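Ethanolamine utilization protein EutN/carboxysome structural protein Ccml (PDB 6OWG) probably forms the pentamers that close the vertices of the carboxysome shell. Local coordinates at residues E41-P46 with L74-V79. Numbering follows the deposited sequence.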
loop_
_atom_site.group_PDB
_atom_site.type_symbol
_atom_site.label_atom_id
_atom_site.label_comp_id
_atom_site.label_asym_id
_atom_site.label_seq_id
_atom_site.Cartn_x
_atom_site.Cartn_y
_atom_site.Cartn_z
ATOM N N GLU D 41 50.853 -93.736 35.642
ATOM C CA GLU D 41 50.397 -92.373 35.439
ATOM C C GLU D 41 49.171 -92.153 36.309
ATOM O O GLU D 41 48.464 -93.099 36.656
ATOM C CB GLU D 41 50.066 -92.103 33.962
ATOM C CG GLU D 41 50.090 -90.641 33.543
ATOM C CD GLU D 41 51.494 -90.100 33.334
ATOM O OE1 GLU D 41 52.369 -90.860 32.868
ATOM O OE2 GLU D 41 51.721 -88.908 33.635
ATOM N N VAL D 42 48.939 -90.902 36.683
ATOM C CA VAL D 42 47.680 -90.479 37.279
ATOM C C VAL D 42 47.007 -89.560 36.275
ATOM O O VAL D 42 47.575 -88.532 35.889
ATOM C CB VAL D 42 47.884 -89.787 38.635
ATOM C CG1 VAL D 42 46.552 -89.312 39.184
ATOM C CG2 VAL D 42 48.557 -90.731 39.615
ATOM N N ALA D 43 45.812 -89.933 35.835
ATOM C CA ALA D 43 45.144 -89.232 34.753
ATOM C C ALA D 43 43.722 -88.872 35.142
ATOM O O ALA D 43 43.088 -89.552 35.951
ATOM C CB ALA D 43 45.121 -90.070 33.479
ATOM N N ALA D 44 43.235 -87.782 34.558
ATOM C CA ALA D 44 41.825 -87.445 34.630
ATOM C C ALA D 44 41.010 -88.440 33.817
ATOM O O ALA D 44 41.478 -88.992 32.820
ATOM C CB ALA D 44 41.589 -86.029 34.115
ATOM N N ASP D 45 39.773 -88.672 34.251
ATOM C CA ASP D 45 38.912 -89.697 33.667
ATOM C C ASP D 45 37.551 -89.102 33.325
ATOM O O ASP D 45 36.603 -89.201 34.119
ATOM C CB ASP D 45 38.770 -90.879 34.620
ATOM C CG ASP D 45 38.050 -92.043 33.994
ATOM O OD1 ASP D 45 38.667 -92.743 33.169
ATOM O OD2 ASP D 45 36.872 -92.266 34.332
ATOM N N PRO D 46 37.413 -88.476 32.154
ATOM C CA PRO D 46 36.075 -88.047 31.721
ATOM C C PRO D 46 35.245 -89.191 31.174
ATOM O O PRO D 46 34.025 -89.210 31.368
ATOM C CB PRO D 46 36.370 -87.003 30.633
ATOM C CG PRO D 46 37.849 -86.795 30.658
ATOM C CD PRO D 46 38.447 -88.032 31.211
ATOM N N LEU D 74 46.176 -80.246 34.157
ATOM C CA LEU D 74 46.171 -81.672 33.866
ATOM C C LEU D 74 47.129 -81.954 32.722
ATOM O O LEU D 74 47.129 -81.235 31.718
ATOM C CB LEU D 74 44.764 -82.145 33.503
ATOM C CG LEU D 74 43.700 -81.961 34.580
ATOM C CD1 LEU D 74 42.329 -82.082 33.977
ATOM C CD2 LEU D 74 43.880 -82.984 35.670
ATOM N N ASP D 75 47.945 -82.996 32.873
ATOM C CA ASP D 75 48.867 -83.412 31.824
ATOM C C ASP D 75 48.649 -84.858 31.401
ATOM O O ASP D 75 49.494 -85.421 30.700
ATOM C CB ASP D 75 50.318 -83.204 32.268
ATOM C CG ASP D 75 50.708 -84.090 33.428
ATOM O OD1 ASP D 75 49.837 -84.386 34.261
ATOM O OD2 ASP D 75 51.886 -84.491 33.512
ATOM N N ALA D 76 47.541 -85.469 31.811
ATOM C CA ALA D 76 47.208 -86.833 31.437
ATOM C C ALA D 76 45.703 -86.994 31.552
ATOM O O ALA D 76 45.088 -86.442 32.464
ATOM C CB ALA D 76 47.928 -87.854 32.321
ATOM N N MET D 77 45.120 -87.747 30.624
ATOM C CA MET D 77 43.672 -87.874 30.553
ATOM C C MET D 77 43.315 -89.153 29.817
ATOM O O MET D 77 43.856 -89.417 28.744
ATOM C CB MET D 77 43.056 -86.668 29.843
ATOM C CG MET D 77 41.576 -86.777 29.594
ATOM S SD MET D 77 40.834 -85.191 29.212
ATOM C CE MET D 77 41.216 -85.054 27.476
ATOM N N VAL D 78 42.405 -89.936 30.390
ATOM C CA VAL D 78 41.833 -91.068 29.673
ATOM C C VAL D 78 40.921 -90.533 28.577
ATOM O O VAL D 78 39.940 -89.835 28.852
ATOM C CB VAL D 78 41.072 -91.995 30.628
ATOM C CG1 VAL D 78 40.251 -93.001 29.850
ATOM C CG2 VAL D 78 42.033 -92.693 31.562
ATOM N N VAL D 79 41.250 -90.844 27.325
ATOM C CA VAL D 79 40.453 -90.378 26.199
ATOM C C VAL D 79 39.520 -91.452 25.658
ATOM O O VAL D 79 38.520 -91.115 25.009
ATOM C CB VAL D 79 41.350 -89.839 25.066
ATOM C CG1 VAL D 79 42.063 -88.600 25.523
ATOM C CG2 VAL D 79 42.349 -90.887 24.618
#
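Ala44 bridges its backbone to Met77, joining strand 39-44 to strand 76-81 by two hydrogen bonds. These are the two outer strands of the five-stranded antiparallel sheet, and they meet here in a single bridge, consistent with closure of the sheet into an OB-type barrel. The bond pattern is that of a parallel bridge, although the short strand segments cross at 63°. Ala44 N gives its hydrogen to Ala76 O at 3.1 Å. Val78 N returns a 2.8 Å bond to Ala44 O.

The tight part surrounds this bridge. Ala43 CB lies 3.8 Å from Ala76 CB and also rests on the peptide between Ala76 and Met77. Leu74 CD1 and CD2 both reach Ala44 CB. Met77 CG is anti to its backbone N (chi1 174°), and the chain crosses the Pro46 ring at about a right angle. Met77 SD comes to 3.7 Å from Pro46 CG. Asp45 and Val78 lie side by side, with OD1 against the valine CB. Asp45 OD2 pairs with Lys23 and accepts a hydrogen bond from Ala49 N.

The looser end is at Glu41 and Asp75. It is still buried, since Met1 of a second subunit packs there. Glu41 CG touches Ala76 CB, but Glu41 OE2 and Asp75 OD2 stay 4.4 Å apart without bonding. Asp75 OD1 is hydrogen-bonded to Met1 N of that subunit. Two backbone bonds and apolar side chains thus join the strands, while the two neighbouring carboxylates may raise the proton affinity of one of them, an effect that the Met1 amine of the second subunit, if charged, could offset.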